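Local coordinates for protein BT_4661 (Bacteroides thetaiotaomicron, PDB 4AK1) that probably binds heparin and heparan sulphate at the bacterial cell surface as a SusE-like glycan-binding protein of the heparin utilisation locus, at residues Ile15-Met20 with Asp100-Asn105; Ile23-Thr28 with Met107-Asp112; Glu332-Phe337 with Val403-Thr408; Trp477-Lys482 with Ala490-Ser495; Lys637-Ile642 with Pro653-Asn658. All coordinates share one frame; numbering follows the deposited sequence.

Contact 1: residues Ile15-Met20 with Asp100-Asn105; sequences IYYTGM and DIVEIN
Apolar contact comes first where Tyr-17 meets Val-102 and Ile-101. Methyl CG2 of Val-102 sits over one face of the Tyr-17 ring, 3.8 Å from its centroid, a CH-pi contact displaced toward the CG side, with CG2 only 3.4 Å from CG of Tyr-17. CD1 of Ile-101 reaches the same ring obliquely, 4.1 Å from CD1 of Tyr-17, and also meets CG2 of Ile-15. It gets there because CG1 of Ile-101 stands anti to the backbone N (chi1 -171°) and the chain stays extended.

Water supplies the polar part. Water 1 accepts from N of Tyr-17 at 2.9 Å and donates to O of Ile-101, while water 2 donates to O of Glu-103. The strand axes are 6.8 Å apart and 20° from parallel, and water 1 bridges them where direct backbone pairing might be expected.

With a serine in place of Tyr-17, Val-102 and Ile-101 would probably face a gap, and O of Gly-68 would lose the hydroxyl that bonds it.

Ile-101 and Val-102 form a classic beta bulge against Leu-85. Strand 14-23 lies between strands 32-37 and 94-106, with strand 81-91 beyond the latter.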
# COMPACT_ATOMS: atom_id res chain seq x y z
N ILE A 15 26.30 -18.16 -2.90
CA ILE A 15 26.92 -18.87 -4.02
C ILE A 15 27.45 -17.91 -5.07
O ILE A 15 26.86 -16.86 -5.32
CB ILE A 15 25.93 -19.89 -4.68
CG1 ILE A 15 26.64 -20.84 -5.65
CG2 ILE A 15 24.76 -19.16 -5.36
CD1 ILE A 15 25.87 -22.11 -5.97
N TYR A 16 28.59 -18.27 -5.67
CA TYR A 16 29.10 -17.61 -6.86
C TYR A 16 29.87 -18.62 -7.71
O TYR A 16 30.21 -19.71 -7.23
CB TYR A 16 29.97 -16.39 -6.50
CG TYR A 16 31.28 -16.70 -5.79
CD1 TYR A 16 31.34 -16.76 -4.40
CD2 TYR A 16 32.46 -16.90 -6.51
CE1 TYR A 16 32.53 -17.02 -3.74
CE2 TYR A 16 33.66 -17.16 -5.86
CZ TYR A 16 33.68 -17.22 -4.47
OH TYR A 16 34.86 -17.48 -3.81
N TYR A 17 30.15 -18.23 -8.95
CA TYR A 17 30.81 -19.09 -9.92
C TYR A 17 32.18 -18.57 -10.30
O TYR A 17 32.38 -17.35 -10.41
CB TYR A 17 29.94 -19.24 -11.18
CG TYR A 17 28.92 -20.35 -11.06
CD1 TYR A 17 27.82 -20.22 -10.23
CD2 TYR A 17 29.08 -21.54 -11.77
CE1 TYR A 17 26.89 -21.25 -10.10
CE2 TYR A 17 28.16 -22.57 -11.66
CZ TYR A 17 27.07 -22.42 -10.81
OH TYR A 17 26.15 -23.44 -10.69
N THR A 18 33.13 -19.48 -10.50
CA THR A 18 34.43 -19.15 -11.11
C THR A 18 34.67 -20.09 -12.29
O THR A 18 34.04 -21.14 -12.39
CB THR A 18 35.59 -19.27 -10.11
OG1 THR A 18 35.77 -20.66 -9.78
CG2 THR A 18 35.32 -18.47 -8.83
N GLY A 19 35.60 -19.72 -13.18
CA GLY A 19 35.90 -20.55 -14.34
C GLY A 19 36.37 -19.76 -15.55
O GLY A 19 36.84 -18.63 -15.43
N MET A 20 36.22 -20.37 -16.73
CA MET A 20 36.75 -19.84 -17.99
C MET A 20 35.79 -18.83 -18.60
O MET A 20 34.64 -19.16 -18.86
CB MET A 20 36.88 -20.97 -19.00
CG MET A 20 38.16 -21.78 -18.97
SD MET A 20 38.48 -22.28 -20.68
CE MET A 20 39.51 -20.92 -21.23
N ASP A 100 21.74 -14.14 -14.38
CA ASP A 100 23.01 -13.80 -15.03
C ASP A 100 24.21 -13.97 -14.09
O ASP A 100 25.08 -13.10 -14.01
CB ASP A 100 22.98 -12.35 -15.57
CG ASP A 100 21.92 -12.14 -16.65
OD1 ASP A 100 21.35 -13.12 -17.16
OD2 ASP A 100 21.67 -10.96 -17.00
N ILE A 101 24.23 -15.08 -13.35
CA ILE A 101 25.31 -15.40 -12.41
C ILE A 101 26.59 -15.89 -13.15
O ILE A 101 27.71 -15.74 -12.65
CB ILE A 101 24.83 -16.40 -11.33
CG1 ILE A 101 25.88 -16.55 -10.22
CG2 ILE A 101 24.42 -17.74 -11.95
CD1 ILE A 101 25.39 -17.20 -8.94
N VAL A 102 26.41 -16.46 -14.34
CA VAL A 102 27.53 -16.96 -15.13
C VAL A 102 27.53 -16.29 -16.50
O VAL A 102 26.48 -16.26 -17.17
CB VAL A 102 27.44 -18.49 -15.30
CG1 VAL A 102 28.46 -18.99 -16.33
CG2 VAL A 102 27.66 -19.19 -13.97
N GLU A 103 28.69 -15.77 -16.89
CA GLU A 103 28.91 -15.18 -18.22
C GLU A 103 29.93 -16.01 -19.02
O GLU A 103 31.00 -16.33 -18.50
CB GLU A 103 29.44 -13.74 -18.12
CG GLU A 103 28.51 -12.80 -17.37
CD GLU A 103 28.91 -11.34 -17.50
OE1 GLU A 103 29.85 -11.02 -18.26
OE2 GLU A 103 28.27 -10.51 -16.84
N ILE A 104 29.57 -16.35 -20.25
CA ILE A 104 30.44 -17.12 -21.14
C ILE A 104 30.58 -16.41 -22.48
O ILE A 104 29.60 -16.16 -23.18
CB ILE A 104 29.95 -18.56 -21.36
CG1 ILE A 104 29.83 -19.28 -20.01
CG2 ILE A 104 30.90 -19.33 -22.29
CD1 ILE A 104 28.95 -20.52 -20.06
N ASN A 105 31.82 -16.07 -22.82
CA ASN A 105 32.12 -15.43 -24.09
C ASN A 105 32.49 -16.49 -25.13
O ASN A 105 33.58 -17.06 -25.08
CB ASN A 105 33.23 -14.38 -23.90
CG ASN A 105 33.50 -13.58 -25.15
OD1 ASN A 105 32.58 -13.25 -25.91
ND2 ASN A 105 34.76 -13.24 -25.37
O HOH W 1 29.32 -15.75 -10.16
O HOH W 2 32.48 -18.63 -17.62

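Contact 2: residues Ile23-Thr28 with Met107-Asp112; sequences IGPSMT and MKPVPD
Ile-23 and Met-107 join by a backbone hydrogen bond at the exits of two neighbouring parallel strands, 14-23 and 94-106, where the chain passes into loops; two proline rings add a small apolar contact beside it. N of Met-107 donates to O of Ile-23 over 2.9 Å, and the bond is nearly straight, 170° at the hydrogen. The donor lies nearly along the C=O axis, with a C=O...N angle of 165°.

The side chain of Met-107 lies alongside the same carbonyl oxygen. CG is anti to the carbonyl carbon, and the bend at chi3 (-67°) brings CE back to 3.9 Å from O of Ile-23, while CB is 3.6 Å from that oxygen. Farther along, the rings of Pro-25 and Pro-109 meet through their outer carbons, CG of Pro-25 lying 3.6 Å from CG of Pro-109.

Strand 211-222 flanks the contact: Met-107 packs on Ile-214 and Pro-25 on Glu-216, while Lys-108 pairs with Glu-211 and with Glu-610 of the second subunit. The arrangement is that of a parallel strand pair carried one bond further before the two segments diverge, Gly-24 to Met-27 into a type I beta turn, the other into a proline-containing loop that pairs through Lys-108 and Val-110 with Ile-214.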
# COMPACT_ATOMS: atom_id res chain seq x y z
N ILE A 23 35.68 -19.06 -24.37
CA ILE A 23 35.76 -20.41 -24.94
C ILE A 23 35.52 -20.38 -26.46
O ILE A 23 35.16 -19.35 -27.02
CB ILE A 23 34.76 -21.39 -24.27
CG1 ILE A 23 33.30 -21.03 -24.59
CG2 ILE A 23 35.03 -21.49 -22.77
CD1 ILE A 23 32.30 -22.14 -24.28
N GLY A 24 35.75 -21.53 -27.09
CA GLY A 24 35.36 -21.78 -28.48
C GLY A 24 34.42 -22.98 -28.58
O GLY A 24 34.08 -23.61 -27.57
N PRO A 25 33.96 -23.30 -29.81
CA PRO A 25 32.99 -24.37 -30.02
C PRO A 25 33.52 -25.78 -29.73
O PRO A 25 32.73 -26.71 -29.63
CB PRO A 25 32.62 -24.23 -31.51
CG PRO A 25 33.77 -23.52 -32.12
CD PRO A 25 34.24 -22.56 -31.06
N SER A 26 34.84 -25.94 -29.59
CA SER A 26 35.44 -27.26 -29.32
C SER A 26 35.64 -27.57 -27.84
O SER A 26 36.23 -28.59 -27.49
CB SER A 26 36.77 -27.41 -30.06
OG SER A 26 36.57 -27.48 -31.45
N MET A 27 35.15 -26.69 -26.96
CA MET A 27 35.35 -26.83 -25.52
C MET A 27 34.59 -28.02 -24.92
O MET A 27 33.37 -28.08 -24.98
CB MET A 27 34.95 -25.52 -24.82
CG MET A 27 34.90 -25.57 -23.30
SD MET A 27 36.47 -26.02 -22.57
CE MET A 27 36.12 -25.65 -20.85
N THR A 28 35.32 -28.96 -24.31
CA THR A 28 34.68 -30.15 -23.74
C THR A 28 34.82 -30.27 -22.22
O THR A 28 34.22 -31.15 -21.61
CB THR A 28 35.15 -31.46 -24.40
OG1 THR A 28 36.57 -31.58 -24.26
CG2 THR A 28 34.76 -31.50 -25.88
N MET A 107 33.76 -17.37 -28.62
CA MET A 107 34.55 -16.75 -29.68
C MET A 107 34.48 -17.53 -30.99
O MET A 107 34.04 -18.69 -31.02
CB MET A 107 36.00 -16.60 -29.24
CG MET A 107 36.17 -15.69 -28.03
SD MET A 107 37.90 -15.44 -27.57
CE MET A 107 38.36 -17.07 -27.02
N LYS A 108 34.89 -16.87 -32.08
CA LYS A 108 35.01 -17.49 -33.39
C LYS A 108 36.34 -18.23 -33.43
O LYS A 108 37.35 -17.70 -32.99
CB LYS A 108 34.98 -16.42 -34.50
CG LYS A 108 34.96 -17.00 -35.91
CD LYS A 108 35.20 -15.97 -37.01
CE LYS A 108 33.98 -15.11 -37.27
NZ LYS A 108 34.06 -14.45 -38.60
N PRO A 109 36.35 -19.47 -33.97
CA PRO A 109 37.64 -20.13 -34.17
C PRO A 109 38.48 -19.31 -35.12
O PRO A 109 37.94 -18.60 -35.98
CB PRO A 109 37.27 -21.45 -34.84
CG PRO A 109 35.86 -21.71 -34.42
CD PRO A 109 35.22 -20.35 -34.33
N VAL A 110 39.80 -19.38 -34.97
CA VAL A 110 40.71 -18.78 -35.95
C VAL A 110 40.54 -19.45 -37.31
O VAL A 110 40.09 -20.60 -37.37
CB VAL A 110 42.20 -18.86 -35.50
CG1 VAL A 110 42.43 -18.00 -34.26
CG2 VAL A 110 42.62 -20.30 -35.27
N PRO A 111 40.90 -18.75 -38.41
CA PRO A 111 40.78 -19.33 -39.74
C PRO A 111 41.49 -20.68 -39.93
O PRO A 111 42.43 -21.01 -39.20
CB PRO A 111 41.40 -18.26 -40.65
CG PRO A 111 41.18 -16.99 -39.92
CD PRO A 111 41.34 -17.34 -38.46
N ASP A 112 41.04 -21.40 -40.95
CA ASP A 112 41.44 -22.78 -41.23
C ASP A 112 42.94 -23.10 -41.11
O ASP A 112 43.32 -23.97 -40.31
CB ASP A 112 40.93 -23.17 -42.62
CG ASP A 112 40.23 -24.51 -42.62
OD1 ASP A 112 39.08 -24.58 -42.12
OD2 ASP A 112 40.82 -25.50 -43.12

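Contact 3: residues Glu332-Phe337 with Val403-Thr408; sequences EPIANF and VMATNT
Ile-334 and Phe-337 are the two bumps by which the loop fits against strand 403-407, and Ala-405 is the shallow place that receives both. CD1 of Ile-334 comes down 3.7 Å from CB of Ala-405 and 3.4 Å from O of Ala-405. On its other flank, CB of Ala-405 lies over one face of the Phe-337 ring, 4.0 Å from the centroid, a CH-pi contact. The ring edge turns to Val-403, whose CG1 is 3.8 Å from CZ of Phe-337. This reach follows from CG of Phe-337 standing anti to the backbone N (chi1 177°).

A leucine at Phe-337 would probably leave the methyl of Ala-405 without its aromatic face and open a gap beside Val-403.

Asn-407 closes the far end: ND2 gives O of Glu-332 a weak bond of 3.0 Å and also bonds Asp-361, while water 3 links OD1 to N of Ile-334. Strand 397-407 runs between strands 410-421 and 364-367, and the loop lies against 397-407 and 410-421, Ile-334 touching Glu-412 and Phe-337 touching Ala-414.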
# COMPACT_ATOMS: atom_id res chain seq x y z
N GLU A 332 26.26 -52.16 13.83
CA GLU A 332 24.85 -52.36 13.49
C GLU A 332 24.31 -51.06 12.86
O GLU A 332 24.48 -49.99 13.43
CB GLU A 332 24.06 -52.75 14.74
CG GLU A 332 22.64 -53.23 14.49
CD GLU A 332 22.57 -54.68 14.04
OE1 GLU A 332 22.98 -55.59 14.79
OE2 GLU A 332 22.08 -54.90 12.92
N PRO A 333 23.70 -51.16 11.66
CA PRO A 333 23.05 -49.99 11.04
C PRO A 333 21.86 -49.52 11.86
O PRO A 333 21.26 -50.32 12.59
CB PRO A 333 22.54 -50.54 9.70
CG PRO A 333 23.38 -51.74 9.42
CD PRO A 333 23.69 -52.33 10.76
N ILE A 334 21.52 -48.24 11.73
CA ILE A 334 20.37 -47.65 12.41
C ILE A 334 19.07 -48.24 11.88
O ILE A 334 18.87 -48.32 10.66
CB ILE A 334 20.36 -46.11 12.26
CG1 ILE A 334 21.65 -45.54 12.85
CG2 ILE A 334 19.11 -45.51 12.90
CD1 ILE A 334 22.03 -44.15 12.38
N ALA A 335 18.18 -48.65 12.79
CA ALA A 335 16.89 -49.22 12.42
C ALA A 335 15.89 -48.94 13.55
O ALA A 335 16.30 -48.71 14.69
CB ALA A 335 17.01 -50.71 12.14
N ASN A 336 14.60 -48.93 13.21
CA ASN A 336 13.54 -48.67 14.19
C ASN A 336 13.76 -47.36 14.95
O ASN A 336 13.46 -47.27 16.15
CB ASN A 336 13.40 -49.85 15.18
CG ASN A 336 13.30 -51.20 14.49
OD1 ASN A 336 13.90 -52.20 14.92
ND2 ASN A 336 12.54 -51.25 13.40
N PHE A 337 14.32 -46.36 14.27
CA PHE A 337 14.59 -45.08 14.90
C PHE A 337 13.36 -44.19 14.77
O PHE A 337 12.95 -43.85 13.67
CB PHE A 337 15.84 -44.40 14.30
CG PHE A 337 16.13 -43.02 14.87
CD1 PHE A 337 16.06 -42.78 16.25
CD2 PHE A 337 16.50 -41.97 14.04
CE1 PHE A 337 16.32 -41.52 16.77
CE2 PHE A 337 16.77 -40.71 14.55
CZ PHE A 337 16.67 -40.48 15.92
N VAL A 403 15.06 -35.26 14.12
CA VAL A 403 16.34 -35.67 14.70
C VAL A 403 17.06 -36.55 13.70
O VAL A 403 16.47 -37.51 13.17
CB VAL A 403 16.16 -36.43 16.03
CG1 VAL A 403 17.52 -36.88 16.58
CG2 VAL A 403 15.45 -35.57 17.07
N MET A 404 18.32 -36.24 13.45
CA MET A 404 19.13 -37.10 12.60
C MET A 404 20.08 -37.95 13.44
O MET A 404 20.81 -37.42 14.27
CB MET A 404 19.94 -36.30 11.59
CG MET A 404 20.74 -37.19 10.63
SD MET A 404 21.43 -36.25 9.26
CE MET A 404 22.40 -35.03 10.12
N ALA A 405 20.05 -39.26 13.19
CA ALA A 405 21.00 -40.22 13.76
C ALA A 405 22.00 -40.64 12.70
O ALA A 405 21.61 -40.92 11.57
CB ALA A 405 20.27 -41.45 14.29
N THR A 406 23.27 -40.74 13.08
CA THR A 406 24.34 -41.08 12.13
C THR A 406 25.37 -41.99 12.77
O THR A 406 25.81 -41.74 13.89
CB THR A 406 25.08 -39.80 11.67
OG1 THR A 406 24.16 -38.95 10.98
CG2 THR A 406 26.27 -40.11 10.75
N ASN A 407 25.74 -43.04 12.05
CA ASN A 407 26.93 -43.81 12.34
C ASN A 407 27.68 -44.08 11.02
O ASN A 407 27.31 -43.52 9.99
CB ASN A 407 26.63 -45.09 13.16
CG ASN A 407 25.79 -46.12 12.42
OD1 ASN A 407 25.55 -46.05 11.21
ND2 ASN A 407 25.36 -47.14 13.16
N THR A 408 28.70 -44.93 11.06
CA THR A 408 29.53 -45.19 9.88
C THR A 408 28.77 -45.91 8.76
O THR A 408 29.23 -45.95 7.61
CB THR A 408 30.80 -46.00 10.24
OG1 THR A 408 30.41 -47.19 10.92
CG2 THR A 408 31.73 -45.20 11.13
O HOH W 3 23.12 -46.64 9.92

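Contact 4: residues Trp477-Lys482 with Ala490-Ser495; sequences WEVELK and ATINES. With NA (sodium ion), chain C.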
# COMPACT_ATOMS: atom_id res chain seq x y z
N TRP A 477 2.99 -20.47 49.01
CA TRP A 477 4.17 -19.61 49.12
C TRP A 477 5.32 -20.24 49.86
O TRP A 477 5.11 -20.94 50.85
CB TRP A 477 3.77 -18.32 49.84
CG TRP A 477 2.66 -17.60 49.12
CD1 TRP A 477 1.29 -17.79 49.27
CD2 TRP A 477 2.80 -16.55 48.10
NE1 TRP A 477 0.59 -16.96 48.43
CE2 TRP A 477 1.44 -16.18 47.70
CE3 TRP A 477 3.88 -15.90 47.50
CZ2 TRP A 477 1.19 -15.22 46.74
CZ3 TRP A 477 3.62 -14.92 46.53
CH2 TRP A 477 2.29 -14.60 46.15
N GLU A 478 6.53 -19.99 49.37
CA GLU A 478 7.77 -20.40 50.03
C GLU A 478 8.74 -19.22 50.00
O GLU A 478 8.63 -18.34 49.14
CB GLU A 478 8.43 -21.55 49.27
CG GLU A 478 7.63 -22.84 49.17
CD GLU A 478 8.24 -23.77 48.14
OE1 GLU A 478 8.20 -23.48 46.92
OE2 GLU A 478 8.82 -24.79 48.54
N VAL A 479 9.69 -19.21 50.92
CA VAL A 479 10.67 -18.13 50.98
C VAL A 479 12.06 -18.71 51.26
O VAL A 479 12.20 -19.75 51.91
CB VAL A 479 10.28 -17.04 52.01
CG1 VAL A 479 10.45 -17.55 53.45
CG2 VAL A 479 11.11 -15.77 51.82
N GLU A 480 13.08 -18.03 50.75
CA GLU A 480 14.47 -18.39 51.01
C GLU A 480 15.24 -17.10 51.29
O GLU A 480 15.26 -16.19 50.46
CB GLU A 480 15.08 -19.12 49.81
CG GLU A 480 16.57 -19.38 49.98
CD GLU A 480 17.18 -20.15 48.81
OE1 GLU A 480 16.60 -20.13 47.70
OE2 GLU A 480 18.26 -20.75 49.01
N LEU A 481 15.84 -17.02 52.48
CA LEU A 481 16.64 -15.88 52.87
C LEU A 481 17.92 -15.88 52.04
O LEU A 481 18.61 -16.89 51.97
CB LEU A 481 16.97 -15.97 54.37
CG LEU A 481 17.75 -14.85 55.07
CD1 LEU A 481 19.24 -14.92 54.75
CD2 LEU A 481 17.20 -13.47 54.74
N LYS A 482 18.23 -14.75 51.41
CA LYS A 482 19.49 -14.64 50.66
C LYS A 482 20.52 -13.79 51.41
O LYS A 482 21.68 -14.20 51.59
CB LYS A 482 19.25 -14.10 49.25
CG LYS A 482 18.39 -14.99 48.36
CD LYS A 482 18.89 -16.43 48.32
CE LYS A 482 18.92 -16.95 46.90
NZ LYS A 482 20.34 -17.08 46.45
N ALA A 490 14.35 -15.52 57.51
CA ALA A 490 13.06 -15.22 56.89
C ALA A 490 12.11 -16.41 57.01
O ALA A 490 12.51 -17.56 56.79
CB ALA A 490 13.26 -14.85 55.42
N THR A 491 10.86 -16.12 57.37
CA THR A 491 9.79 -17.10 57.24
C THR A 491 8.61 -16.55 56.44
O THR A 491 8.47 -15.33 56.26
CB THR A 491 9.32 -17.64 58.60
OG1 THR A 491 8.86 -16.55 59.42
CG2 THR A 491 10.46 -18.40 59.32
N ILE A 492 7.75 -17.44 55.98
CA ILE A 492 6.57 -17.02 55.22
C ILE A 492 5.35 -17.84 55.65
O ILE A 492 5.47 -19.03 55.97
CB ILE A 492 6.81 -17.14 53.69
CG1 ILE A 492 5.78 -16.34 52.88
CG2 ILE A 492 6.85 -18.61 53.24
CD1 ILE A 492 6.31 -15.82 51.55
N ASN A 493 4.18 -17.20 55.66
CA ASN A 493 2.94 -17.93 55.81
C ASN A 493 2.66 -18.63 54.47
O ASN A 493 2.50 -17.97 53.43
CB ASN A 493 1.81 -16.96 56.18
CG ASN A 493 0.48 -17.66 56.43
OD1 ASN A 493 -0.01 -18.40 55.58
ND2 ASN A 493 -0.12 -17.40 57.60
N GLU A 494 2.59 -19.96 54.50
CA GLU A 494 2.43 -20.79 53.32
C GLU A 494 1.16 -20.46 52.51
O GLU A 494 1.18 -20.54 51.29
CB GLU A 494 2.46 -22.28 53.73
CG GLU A 494 2.06 -23.27 52.66
CD GLU A 494 0.54 -23.44 52.53
OE1 GLU A 494 -0.20 -23.17 53.51
OE2 GLU A 494 0.09 -23.85 51.45
N SER A 495 0.07 -20.10 53.20
CA SER A 495 -1.16 -19.81 52.47
C SER A 495 -1.36 -18.33 52.11
O SER A 495 -1.92 -18.04 51.05
CB SER A 495 -2.39 -20.39 53.17
OG SER A 495 -2.81 -19.56 54.22
NA NA C . -3.04 -18.69 49.19
O HOH W 4 -2.30 -16.52 48.39
O HOH W 5 -3.75 -20.75 49.93
O HOH W 6 -4.99 -17.82 50.71
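Trp-477 and Glu-494 make the one direct backbone bond between the two segments, whose strands, 477-482 and 490-492, run antiparallel at 178° with axes 6.2 Å apart. N of Trp-477 donates to O of Glu-494 at 2.9 Å, in the carbonyl plane and on a lone pair, though bent to 134° at the hydrogen.

Elsewhere side chains do the joining. Val-479 and Ile-492 interlock, CG1 of Val-479 lying 3.7 Å from CB of Ile-492; that methyl points across because it stands between the backbone N and the carbonyl carbon (chi1 71°). CD1 of Ile-492 continues to CB of Trp-477 at 4.0 Å, and CB of Leu-481 meets CB of Ala-490 at the other end.

The indole edge turns to the polar end, with O of Glu-494 near its plane. NE1 of Trp-477 donates to water 4, in the ring plane, and that water binds the sodium ion, making Trp-477 a second-shell residue. O of Ser-495 binds the metal directly at 2.3 Å, and Ser-473 and Leu-475 complete the protein ligands beside three waters. N of Ser-495 bonds OD1 of Asn-493, an Asx turn just before the metal-binding carbonyl.

Strand 476-483 is an edge strand of its four-stranded sheet within this chain, beside strand 509-518, which both Val-479 and Ala-490 touch at Val-512; strand 489-492 pairs instead with strand 499-502.

Contact 5: residues Lys637-Ile642 with Pro653-Asn658; sequences KALGYI and PNLWRN
Trp-656 and Leu-639 meet at about a right angle, the indole giving its N-H edge to the backbone, while CB of Leu-639 lies beside the NE1, CE2 and CZ2 atoms. NE1 of Trp-656 donates to O of Leu-639 at 3.1 Å, nearly straight at 158°. The oxygen lies close to the indole plane, but the donor stands well above the carbonyl plane. With CG of Trp-656 anti to the carbonyl carbon (chi1 -71°), the ring swings toward the other segment and CZ2 comes to 3.8 Å from CB of Leu-639.

Leu-655 takes the same first torsion with an extended second one, which carries CD1 to 3.3 Å from O of Ala-638 and 4.2 Å from CD2 of Leu-639. That carbonyl oxygen also accepts a hydrogen bond from Asn-652. Trp-656 itself is the centre of an inverse gamma turn.

Lys-637 and Arg-657 reach residues of the second subunit, Thr-75 and Asp-52. Inside, helix 607-615 packs on both Leu-639 and Trp-656, and the indole stacks on Phe-696 and touches strands 649-651 and 661-674.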
# COMPACT_ATOMS: atom_id res chain seq x y z
N LYS A 637 36.90 3.77 34.52
CA LYS A 637 37.51 2.48 34.83
C LYS A 637 36.84 1.73 35.97
O LYS A 637 36.94 0.51 36.05
CB LYS A 637 39.02 2.62 35.10
CG LYS A 637 39.84 3.20 33.95
CD LYS A 637 39.60 2.42 32.66
CE LYS A 637 40.83 2.34 31.78
NZ LYS A 637 40.58 1.41 30.64
N ALA A 638 36.16 2.45 36.86
CA ALA A 638 35.49 1.81 38.00
C ALA A 638 34.35 0.90 37.52
O ALA A 638 33.75 1.14 36.46
CB ALA A 638 34.95 2.87 38.96
N LEU A 639 34.09 -0.16 38.28
CA LEU A 639 32.88 -0.97 38.08
C LEU A 639 31.66 -0.12 38.42
O LEU A 639 30.59 -0.26 37.81
CB LEU A 639 32.90 -2.20 38.97
CG LEU A 639 34.14 -3.09 38.79
CD1 LEU A 639 34.02 -4.33 39.66
CD2 LEU A 639 34.35 -3.46 37.31
N GLY A 640 31.84 0.77 39.39
CA GLY A 640 30.79 1.65 39.86
C GLY A 640 31.38 2.59 40.89
O GLY A 640 32.51 2.42 41.34
N TYR A 641 30.63 3.61 41.27
CA TYR A 641 31.13 4.57 42.26
C TYR A 641 30.00 5.50 42.65
O TYR A 641 28.99 5.60 41.95
CB TYR A 641 32.33 5.37 41.70
CG TYR A 641 31.94 6.24 40.52
CD1 TYR A 641 31.94 5.74 39.22
CD2 TYR A 641 31.52 7.56 40.72
CE1 TYR A 641 31.55 6.54 38.15
CE2 TYR A 641 31.13 8.37 39.66
CZ TYR A 641 31.13 7.84 38.38
OH TYR A 641 30.74 8.65 37.33
N ILE A 642 30.18 6.19 43.77
CA ILE A 642 29.22 7.17 44.24
C ILE A 642 29.79 8.56 43.94
O ILE A 642 30.96 8.82 44.22
CB ILE A 642 28.98 7.00 45.75
CG1 ILE A 642 28.44 5.57 46.04
CG2 ILE A 642 28.08 8.10 46.32
CD1 ILE A 642 28.24 5.26 47.51
N PRO A 653 28.99 1.23 32.06
CA PRO A 653 28.41 0.33 31.05
C PRO A 653 29.23 -0.90 30.66
O PRO A 653 30.45 -0.83 30.52
CB PRO A 653 28.23 1.24 29.83
CG PRO A 653 29.24 2.34 30.01
CD PRO A 653 29.26 2.58 31.51
N ASN A 654 28.52 -2.01 30.46
CA ASN A 654 29.05 -3.26 29.90
C ASN A 654 30.06 -4.05 30.74
O ASN A 654 30.61 -5.02 30.25
CB ASN A 654 29.60 -3.05 28.48
CG ASN A 654 28.59 -2.40 27.56
OD1 ASN A 654 28.67 -1.20 27.30
ND2 ASN A 654 27.64 -3.18 27.08
N LEU A 655 30.31 -3.62 31.98
CA LEU A 655 31.35 -4.26 32.82
C LEU A 655 30.82 -5.42 33.66
O LEU A 655 31.54 -6.40 33.89
CB LEU A 655 32.03 -3.21 33.72
CG LEU A 655 32.71 -2.04 32.99
CD1 LEU A 655 33.34 -1.07 33.99
CD2 LEU A 655 33.72 -2.57 31.98
N TRP A 656 29.58 -5.31 34.12
CA TRP A 656 29.01 -6.35 34.96
C TRP A 656 28.56 -7.56 34.15
O TRP A 656 27.40 -7.68 33.76
CB TRP A 656 27.92 -5.78 35.84
CG TRP A 656 28.50 -4.89 36.91
CD1 TRP A 656 28.83 -3.54 36.81
CD2 TRP A 656 28.88 -5.27 38.28
NE1 TRP A 656 29.34 -3.07 38.00
CE2 TRP A 656 29.41 -4.06 38.91
CE3 TRP A 656 28.83 -6.46 39.01
CZ2 TRP A 656 29.87 -4.06 40.22
CZ3 TRP A 656 29.29 -6.44 40.33
CH2 TRP A 656 29.78 -5.27 40.93
N ARG A 657 29.52 -8.45 33.92
CA ARG A 657 29.37 -9.62 33.05
C ARG A 657 30.61 -10.50 33.18
O ARG A 657 31.65 -10.07 33.68
CB ARG A 657 29.22 -9.19 31.58
CG ARG A 657 30.38 -8.36 31.02
CD ARG A 657 30.26 -8.16 29.49
NE ARG A 657 30.55 -9.37 28.71
CZ ARG A 657 29.63 -10.19 28.20
NH1 ARG A 657 28.32 -9.96 28.40
NH2 ARG A 657 30.00 -11.26 27.49
N ASN A 658 30.51 -11.72 32.68
CA ASN A 658 31.73 -12.46 32.33
C ASN A 658 31.56 -13.11 30.96
O ASN A 658 30.61 -12.78 30.22
CB ASN A 658 32.12 -13.47 33.44
CG ASN A 658 31.22 -14.69 33.49
OD1 ASN A 658 30.22 -14.79 32.77
ND2 ASN A 658 31.57 -15.65 34.35

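In the fold
The five contacts come in series along the chain, except that contacts 1 and 2 alternate their segments: contact 2 lies where strands 14-23 and 94-106, which carry contact 1, run out into loops. Their centres are about 19 Å apart and they touch, CG2 of Ile-104 meeting CD1 of Ile-23 at 3.7 Å. Contact 3 packs a loop on a separate four-stranded sheet, its centre about 39 Å from that of contact 1. Contacts 4 and 5, centres about 33 Å apart, each bring together segments from two different sheets; the centres of contacts 2 and 4 are about 89 Å apart. An elongated, beta-rich chain results, in which differently built contacts join separate sheets and loops, consistent with a surface glycan-binding protein.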